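Local coordinates for protein peroxiredoxin (Akkermansia muciniphila, PDB 6KHX) that probably reduces hydrogen peroxide and other peroxides as a typical 2-Cys peroxiredoxin of the thioredoxin-fold AhpC/TSA family, at residues R168-V182 and G186-H198. Residues are numbered along the deposited sequence; the frame is centred on the assembly and turned at random.
Sequences RVVDALQHFELYGEV and GWHKGEAAMTPSH
W187 and H175 meet because each holds its CG anti to the backbone N (chi1 179° and -175°), which swings the indole against the helix and brings its CZ2 corner up to the imidazole. CZ2 of W187 lies over one face of H175, 3.6 Å from H175 ND1, but the ring planes are oblique, 53° apart. The indole rim also reaches the helix backbone, CZ3 lying 3.5 Å from A172 N, while its NE1 donates to E191 O from above the carbonyl plane (3.0 Å). At the other end of the imidazole, H175 NE2 donates to E181 OE1 on the anti side (2.7 Å); the CB of A193 packs against both groups.

At the start of 168-182, NH1 of the bent R168 side chain donates to a lone pair of W187 O, nearly in the guanidinium plane (2.9 Å), and its CD makes a CH-pi contact over H188, 3.9 Å from the ring centroid. NH2 forms a salt bridge with E165 and a hydrogen bond with G160 O of the second subunit. D171 packs against the K189 chain, while its carboxylate salt-bridges R66. Beyond G180, V182 pairs with M194 in a single antiparallel bridge through a weak bond, V182 N to M194 O (2.9 Å).

Segment 186-198 runs alongside the helix from R168 towards its C-terminal end, in the peroxiredoxin's C-terminal region, where C183, packed against A172, is consistent with the resolving cysteine of a typical 2-Cys enzyme. The histidine–carboxylate bond, with W187 and Y179 on opposite imidazole faces, should restrict rotation, and R168 links this contact to the second subunit.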
ATOM      1  N   ARG B 168     -13.115  10.294 -49.583  1.00 33.47           N
ATOM      2  CA  ARG B 168     -12.548  11.640 -49.582  1.00 32.48           C
ATOM      3  C   ARG B 168     -11.362  11.728 -48.635  1.00 34.08           C
ATOM      4  O   ARG B 168     -10.333  12.325 -48.969  1.00 34.14           O
ATOM      5  CB  ARG B 168     -13.611  12.663 -49.187  1.00 30.26           C
ATOM      6  CG  ARG B 168     -13.188  14.100 -49.416  1.00 34.49           C
ATOM      7  CD  ARG B 168     -14.125  15.082 -48.742  1.00 34.40           C
ATOM      8  NE  ARG B 168     -13.905  15.148 -47.300  1.00 38.14           N
ATOM      9  CZ  ARG B 168     -13.014  15.950 -46.721  1.00 36.05           C
ATOM     10  NH1 ARG B 168     -12.269  16.754 -47.465  1.00 38.08           N
ATOM     11  NH2 ARG B 168     -12.869  15.955 -45.399  1.00 29.95           N
ATOM     12  N   VAL B 169     -11.491  11.137 -47.444  1.00 31.43           N
ATOM     13  CA  VAL B 169     -10.390  11.159 -46.490  1.00 31.76           C
ATOM     14  C   VAL B 169      -9.212  10.340 -47.013  1.00 33.00           C
ATOM     15  O   VAL B 169      -8.049  10.719 -46.829  1.00 29.07           O
ATOM     16  CB  VAL B 169     -10.872  10.664 -45.112  1.00 34.77           C
ATOM     17  CG1 VAL B 169      -9.728  10.654 -44.132  1.00 33.23           C
ATOM     18  CG2 VAL B 169     -11.974  11.563 -44.587  1.00 38.31           C
ATOM     19  N   VAL B 170      -9.489   9.219 -47.685  1.00 29.56           N
ATOM     20  CA  VAL B 170      -8.412   8.450 -48.304  1.00 28.11           C
ATOM     21  C   VAL B 170      -7.661   9.306 -49.316  1.00 34.27           C
ATOM     22  O   VAL B 170      -6.424   9.347 -49.329  1.00 40.40           O
ATOM     23  CB  VAL B 170      -8.964   7.172 -48.958  1.00 31.19           C
ATOM     24  CG1 VAL B 170      -7.912   6.551 -49.868  1.00 28.23           C
ATOM     25  CG2 VAL B 170      -9.402   6.179 -47.895  1.00 32.79           C
ATOM     26  N   ASP B 171      -8.403  10.002 -50.183  1.00 33.67           N
ATOM     27  CA  ASP B 171      -7.764  10.841 -51.192  1.00 34.80           C
ATOM     28  C   ASP B 171      -6.954  11.952 -50.543  1.00 35.31           C
ATOM     29  O   ASP B 171      -5.863  12.284 -51.014  1.00 39.50           O
ATOM     30  CB  ASP B 171      -8.804  11.411 -52.159  1.00 29.93           C
ATOM     31  CG  ASP B 171      -9.323  10.369 -53.138  1.00 39.76           C
ATOM     32  OD1 ASP B 171      -8.604   9.373 -53.394  1.00 41.82           O
ATOM     33  OD2 ASP B 171     -10.444  10.547 -53.663  1.00 44.23           O
ATOM     34  N   ALA B 172      -7.463  12.536 -49.458  1.00 29.96           N
ATOM     35  CA  ALA B 172      -6.709  13.585 -48.781  1.00 32.31           C
ATOM     36  C   ALA B 172      -5.412  13.039 -48.184  1.00 35.61           C
ATOM     37  O   ALA B 172      -4.347  13.658 -48.319  1.00 36.99           O
ATOM     38  CB  ALA B 172      -7.568  14.240 -47.702  1.00 24.25           C
ATOM     39  N   LEU B 173      -5.478  11.879 -47.524  1.00 31.07           N
ATOM     40  CA  LEU B 173      -4.269  11.299 -46.949  1.00 34.89           C
ATOM     41  C   LEU B 173      -3.241  11.006 -48.034  1.00 37.25           C
ATOM     42  O   LEU B 173      -2.056  11.336 -47.890  1.00 33.43           O
ATOM     43  CB  LEU B 173      -4.600  10.025 -46.171  1.00 32.11           C
ATOM     44  CG  LEU B 173      -3.345   9.257 -45.728  1.00 32.18           C
ATOM     45  CD1 LEU B 173      -2.548  10.091 -44.750  1.00 26.09           C
ATOM     46  CD2 LEU B 173      -3.665   7.889 -45.133  1.00 34.23           C
ATOM     47  N   GLN B 174      -3.684  10.399 -49.138  1.00 34.73           N
ATOM     48  CA  GLN B 174      -2.756  10.051 -50.209  1.00 33.67           C
ATOM     49  C   GLN B 174      -2.186  11.299 -50.874  1.00 37.31           C
ATOM     50  O   GLN B 174      -1.004  11.328 -51.240  1.00 38.30           O
ATOM     51  CB  GLN B 174      -3.452   9.154 -51.232  1.00 32.21           C
ATOM     52  CG  GLN B 174      -3.686   7.738 -50.721  1.00 32.15           C
ATOM     53  CD  GLN B 174      -4.490   6.882 -51.679  1.00 34.55           C
ATOM     54  OE1 GLN B 174      -5.008   7.373 -52.682  1.00 43.94           O
ATOM     55  NE2 GLN B 174      -4.588   5.590 -51.380  1.00 33.60           N
ATOM     56  N   HIS B 175      -2.995  12.349 -51.019  1.00 34.12           N
ATOM     57  CA  HIS B 175      -2.481  13.589 -51.585  1.00 35.79           C
ATOM     58  C   HIS B 175      -1.413  14.203 -50.693  1.00 37.92           C
ATOM     59  O   HIS B 175      -0.364  14.643 -51.181  1.00 40.07           O
ATOM     60  CB  HIS B 175      -3.616  14.584 -51.813  1.00 36.96           C
ATOM     61  CG  HIS B 175      -3.173  15.837 -52.497  1.00 36.88           C
ATOM     62  ND1 HIS B 175      -3.271  16.012 -53.861  1.00 37.76           N
ATOM     63  CD2 HIS B 175      -2.612  16.968 -52.012  1.00 39.99           C
ATOM     64  CE1 HIS B 175      -2.796  17.200 -54.184  1.00 43.76           C
ATOM     65  NE2 HIS B 175      -2.387  17.801 -53.081  1.00 39.73           N
ATOM     66  N   PHE B 176      -1.655  14.243 -49.380  1.00 40.58           N
ATOM     67  CA  PHE B 176      -0.640  14.789 -48.484  1.00 37.73           C
ATOM     68  C   PHE B 176       0.626  13.943 -48.521  1.00 34.80           C
ATOM     69  O   PHE B 176       1.742  14.473 -48.467  1.00 36.68           O
ATOM     70  CB  PHE B 176      -1.174  14.882 -47.053  1.00 34.37           C
ATOM     71  CG  PHE B 176      -0.121  15.255 -46.045  1.00 28.16           C
ATOM     72  CD1 PHE B 176       0.327  16.559 -45.948  1.00 28.25           C
ATOM     73  CD2 PHE B 176       0.432  14.299 -45.211  1.00 27.66           C
ATOM     74  CE1 PHE B 176       1.300  16.910 -45.030  1.00 28.45           C
ATOM     75  CE2 PHE B 176       1.411  14.642 -44.287  1.00 24.30           C
ATOM     76  CZ  PHE B 176       1.845  15.949 -44.199  1.00 24.62           C
ATOM     77  N   GLU B 177       0.472  12.622 -48.616  1.00 34.88           N
ATOM     78  CA  GLU B 177       1.640  11.753 -48.678  1.00 34.81           C
ATOM     79  C   GLU B 177       2.441  11.982 -49.953  1.00 41.29           C
ATOM     80  O   GLU B 177       3.677  11.990 -49.918  1.00 40.76           O
ATOM     81  CB  GLU B 177       1.207  10.295 -48.560  1.00 35.15           C
ATOM     82  CG  GLU B 177       0.780   9.912 -47.155  1.00 32.47           C
ATOM     83  CD  GLU B 177       0.286   8.490 -47.085  1.00 36.96           C
ATOM     84  OE1 GLU B 177      -0.182   7.981 -48.123  1.00 36.09           O
ATOM     85  OE2 GLU B 177       0.392   7.874 -46.005  1.00 38.54           O
ATOM     86  N   LEU B 178       1.756  12.183 -51.085  1.00 44.14           N
ATOM     87  CA  LEU B 178       2.436  12.331 -52.370  1.00 41.00           C
ATOM     88  C   LEU B 178       3.093  13.697 -52.511  1.00 43.74           C
ATOM     89  O   LEU B 178       4.275  13.788 -52.859  1.00 47.47           O
ATOM     90  CB  LEU B 178       1.450  12.108 -53.518  1.00 45.76           C
ATOM     91  CG  LEU B 178       1.198  10.676 -53.994  1.00 51.80           C
ATOM     92  CD1 LEU B 178       0.046  10.638 -54.996  1.00 45.09           C
ATOM     93  CD2 LEU B 178       2.460  10.091 -54.597  1.00 43.45           C
ATOM     94  N   TYR B 179       2.340  14.774 -52.277  1.00 42.69           N
ATOM     95  CA  TYR B 179       2.813  16.113 -52.601  1.00 35.70           C
ATOM     96  C   TYR B 179       3.207  16.936 -51.389  1.00 37.70           C
ATOM     97  O   TYR B 179       3.746  18.033 -51.564  1.00 36.96           O
ATOM     98  CB  TYR B 179       1.751  16.879 -53.402  1.00 37.84           C
ATOM     99  CG  TYR B 179       1.259  16.120 -54.608  1.00 49.10           C
ATOM    100  CD1 TYR B 179       2.037  16.025 -55.756  1.00 49.86           C
ATOM    101  CD2 TYR B 179       0.022  15.489 -54.601  1.00 49.11           C
ATOM    102  CE1 TYR B 179       1.594  15.324 -56.866  1.00 54.30           C
ATOM    103  CE2 TYR B 179      -0.429  14.782 -55.708  1.00 50.39           C
ATOM    104  CZ  TYR B 179       0.362  14.707 -56.836  1.00 52.42           C
ATOM    105  OH  TYR B 179      -0.079  14.012 -57.937  1.00 58.80           O
ATOM    106  N   GLY B 180       2.983  16.440 -50.173  1.00 40.06           N
ATOM    107  CA  GLY B 180       3.276  17.238 -48.999  1.00 33.68           C
ATOM    108  C   GLY B 180       2.384  18.441 -48.806  1.00 36.36           C
ATOM    109  O   GLY B 180       2.676  19.282 -47.948  1.00 40.86           O
ATOM    110  N   GLU B 181       1.318  18.558 -49.591  1.00 39.19           N
ATOM    111  CA  GLU B 181       0.348  19.634 -49.450  1.00 40.71           C
ATOM    112  C   GLU B 181      -0.738  19.219 -48.464  1.00 38.75           C
ATOM    113  O   GLU B 181      -1.248  18.096 -48.530  1.00 36.57           O
ATOM    114  CB  GLU B 181      -0.275  19.962 -50.807  1.00 45.13           C
ATOM    115  CG  GLU B 181       0.700  20.498 -51.847  1.00 45.02           C
ATOM    116  CD  GLU B 181       0.062  20.672 -53.218  1.00 46.10           C
ATOM    117  OE1 GLU B 181      -0.975  20.030 -53.484  1.00 45.01           O
ATOM    118  OE2 GLU B 181       0.596  21.453 -54.032  1.00 59.73           O
ATOM    119  N   VAL B 182      -1.088  20.117 -47.553  1.00 34.70           N
ATOM    120  CA  VAL B 182      -2.177  19.829 -46.629  1.00 37.44           C
ATOM    121  C   VAL B 182      -3.499  20.112 -47.333  1.00 37.60           C
ATOM    122  O   VAL B 182      -3.595  20.995 -48.194  1.00 37.39           O
ATOM    123  CB  VAL B 182      -2.023  20.636 -45.323  1.00 32.83           C
ATOM    124  CG1 VAL B 182      -0.749  20.226 -44.612  1.00 37.09           C
ATOM    125  CG2 VAL B 182      -2.013  22.128 -45.596  1.00 33.43           C
ATOM    126  N   GLY B 186     -13.230  20.615 -47.054  1.00 39.95           N
ATOM    127  CA  GLY B 186     -14.012  20.226 -48.210  1.00 44.05           C
ATOM    128  C   GLY B 186     -13.212  19.829 -49.427  1.00 48.31           C
ATOM    129  O   GLY B 186     -13.790  19.695 -50.512  1.00 47.31           O
ATOM    130  N   TRP B 187     -11.909  19.596 -49.275  1.00 47.31           N
ATOM    131  CA  TRP B 187     -11.067  19.271 -50.416  1.00 41.77           C
ATOM    132  C   TRP B 187     -11.466  17.932 -51.026  1.00 46.85           C
ATOM    133  O   TRP B 187     -11.778  16.969 -50.319  1.00 39.49           O
ATOM    134  CB  TRP B 187      -9.600  19.250 -49.991  1.00 42.52           C
ATOM    135  CG  TRP B 187      -8.662  18.899 -51.107  1.00 47.07           C
ATOM    136  CD1 TRP B 187      -8.029  19.765 -51.954  1.00 43.97           C
ATOM    137  CD2 TRP B 187      -8.231  17.585 -51.482  1.00 41.11           C
ATOM    138  NE1 TRP B 187      -7.243  19.069 -52.842  1.00 45.79           N
ATOM    139  CE2 TRP B 187      -7.347  17.730 -52.572  1.00 39.11           C
ATOM    140  CE3 TRP B 187      -8.510  16.300 -51.005  1.00 39.96           C
ATOM    141  CZ2 TRP B 187      -6.743  16.641 -53.193  1.00 39.20           C
ATOM    142  CZ3 TRP B 187      -7.911  15.215 -51.626  1.00 41.14           C
ATOM    143  CH2 TRP B 187      -7.038  15.393 -52.709  1.00 40.57           C
ATOM    144  N   HIS B 188     -11.452  17.882 -52.358  1.00 50.74           N
ATOM    145  CA  HIS B 188     -11.670  16.658 -53.112  1.00 48.34           C
ATOM    146  C   HIS B 188     -10.543  16.491 -54.117  1.00 43.75           C
ATOM    147  O   HIS B 188      -9.851  17.449 -54.469  1.00 44.22           O
ATOM    148  CB  HIS B 188     -13.028  16.649 -53.842  1.00 45.13           C
ATOM    149  CG  HIS B 188     -14.212  16.561 -52.928  1.00 54.25           C
ATOM    150  ND1 HIS B 188     -14.744  17.659 -52.284  1.00 57.87           N
ATOM    151  CD2 HIS B 188     -14.967  15.500 -52.552  1.00 52.55           C
ATOM    152  CE1 HIS B 188     -15.775  17.277 -51.549  1.00 55.59           C
ATOM    153  NE2 HIS B 188     -15.932  15.972 -51.693  1.00 54.73           N
ATOM    154  N   LYS B 189     -10.362  15.253 -54.568  1.00 40.92           N
ATOM    155  CA  LYS B 189      -9.304  14.961 -55.523  1.00 46.81           C
ATOM    156  C   LYS B 189      -9.499  15.792 -56.783  1.00 50.63           C
ATOM    157  O   LYS B 189     -10.605  15.873 -57.327  1.00 49.79           O
ATOM    158  CB  LYS B 189      -9.282  13.468 -55.850  1.00 45.51           C
ATOM    159  CG  LYS B 189      -8.034  13.011 -56.590  1.00 39.75           C
ATOM    160  CD  LYS B 189      -7.954  11.490 -56.641  1.00 41.64           C
ATOM    161  CE  LYS B 189      -6.656  11.014 -57.278  1.00 46.53           C
ATOM    162  NZ  LYS B 189      -6.552   9.524 -57.268  1.00 49.06           N
ATOM    163  N   GLY B 190      -8.423  16.448 -57.219  1.00 56.64           N
ATOM    164  CA  GLY B 190      -8.437  17.330 -58.361  1.00 52.72           C
ATOM    165  C   GLY B 190      -8.518  18.806 -58.022  1.00 53.25           C
ATOM    166  O   GLY B 190      -8.181  19.641 -58.871  1.00 55.70           O
ATOM    167  N   GLU B 191      -8.932  19.149 -56.808  1.00 47.18           N
ATOM    168  CA  GLU B 191      -8.999  20.543 -56.402  1.00 47.71           C
ATOM    169  C   GLU B 191      -7.665  20.991 -55.817  1.00 48.42           C
ATOM    170  O   GLU B 191      -6.753  20.192 -55.582  1.00 44.01           O
ATOM    171  CB  GLU B 191     -10.138  20.764 -55.404  1.00 47.95           C
ATOM    172  CG  GLU B 191     -11.516  20.439 -55.965  1.00 49.96           C
ATOM    173  CD  GLU B 191     -12.614  20.537 -54.923  1.00 65.75           C
ATOM    174  OE1 GLU B 191     -12.343  21.034 -53.806  1.00 62.19           O
ATOM    175  OE2 GLU B 191     -13.754  20.122 -55.230  1.00 69.10           O
ATOM    176  N   ALA B 192      -7.559  22.297 -55.588  1.00 44.82           N
ATOM    177  CA  ALA B 192      -6.308  22.877 -55.121  1.00 48.94           C
ATOM    178  C   ALA B 192      -6.076  22.553 -53.651  1.00 46.95           C
ATOM    179  O   ALA B 192      -6.941  22.803 -52.805  1.00 46.69           O
ATOM    180  CB  ALA B 192      -6.318  24.390 -55.325  1.00 44.64           C
ATOM    181  N   ALA B 193      -4.903  21.990 -53.349  1.00 44.00           N
ATOM    182  CA  ALA B 193      -4.488  21.794 -51.965  1.00 40.62           C
ATOM    183  C   ALA B 193      -3.730  23.029 -51.495  1.00 41.28           C
ATOM    184  O   ALA B 193      -3.966  24.128 -52.005  1.00 45.63           O
ATOM    185  CB  ALA B 193      -3.645  20.531 -51.813  1.00 37.61           C
ATOM    186  N   MET B 194      -2.810  22.877 -50.545  1.00 39.41           N
ATOM    187  CA  MET B 194      -2.180  24.042 -49.942  1.00 36.31           C
ATOM    188  C   MET B 194      -0.783  23.698 -49.446  1.00 43.22           C
ATOM    189  O   MET B 194      -0.552  22.602 -48.928  1.00 42.18           O
ATOM    190  CB  MET B 194      -3.030  24.576 -48.785  1.00 38.89           C
ATOM    191  CG  MET B 194      -2.422  25.747 -48.035  1.00 43.70           C
ATOM    192  SD  MET B 194      -3.414  26.142 -46.588  1.00 48.93           S
ATOM    193  CE  MET B 194      -5.045  25.855 -47.263  1.00 39.95           C
ATOM    194  N   THR B 195       0.140  24.642 -49.612  1.00 37.98           N
ATOM    195  CA  THR B 195       1.482  24.516 -49.057  1.00 41.83           C
ATOM    196  C   THR B 195       1.482  24.889 -47.577  1.00 45.11           C
ATOM    197  O   THR B 195       1.073  26.000 -47.225  1.00 45.21           O
ATOM    198  CB  THR B 195       2.450  25.420 -49.814  1.00 43.02           C
ATOM    199  OG1 THR B 195       2.521  25.003 -51.181  1.00 54.22           O
ATOM    200  CG2 THR B 195       3.832  25.371 -49.193  1.00 37.48           C
ATOM    201  N   PRO B 196       1.970  24.016 -46.690  1.00 46.41           N
ATOM    202  CA  PRO B 196       1.968  24.353 -45.259  1.00 41.93           C
ATOM    203  C   PRO B 196       3.010  25.398 -44.893  1.00 42.46           C
ATOM    204  O   PRO B 196       4.048  25.078 -44.305  1.00 42.10           O
ATOM    205  CB  PRO B 196       2.255  23.005 -44.583  1.00 40.87           C
ATOM    206  CG  PRO B 196       2.993  22.218 -45.603  1.00 38.92           C
ATOM    207  CD  PRO B 196       2.420  22.634 -46.935  1.00 41.89           C
ATOM    208  N   SER B 197       2.721  26.658 -45.216  1.00 43.51           N
ATOM    209  CA  SER B 197       3.593  27.776 -44.883  1.00 44.79           C
ATOM    210  C   SER B 197       2.744  29.037 -44.779  1.00 46.18           C
ATOM    211  O   SER B 197       1.573  29.055 -45.172  1.00 45.35           O
ATOM    212  CB  SER B 197       4.703  27.962 -45.925  1.00 45.36           C
ATOM    213  OG  SER B 197       4.163  28.386 -47.169  1.00 48.68           O
ATOM    214  N   HIS B 198       3.343  30.094 -44.221  1.00 40.62           N
ATOM    215  CA  HIS B 198       2.661  31.384 -44.167  1.00 40.71           C
ATOM    216  C   HIS B 198       2.196  31.800 -45.562  1.00 48.93           C
ATOM    217  O   HIS B 198       1.014  32.110 -45.789  1.00 46.49           O
ATOM    218  CB  HIS B 198       3.591  32.453 -43.579  1.00 40.14           C
ATOM    219  CG  HIS B 198       4.229  32.080 -42.271  1.00 43.20           C
ATOM    220  ND1 HIS B 198       3.503  31.697 -41.162  1.00 42.84           N
ATOM    221  CD2 HIS B 198       5.524  32.115 -41.874  1.00 40.68           C
ATOM    222  CE1 HIS B 198       4.327  31.467 -40.155  1.00 37.48           C
ATOM    223  NE2 HIS B 198       5.559  31.717 -40.558  1.00 32.36           N
TER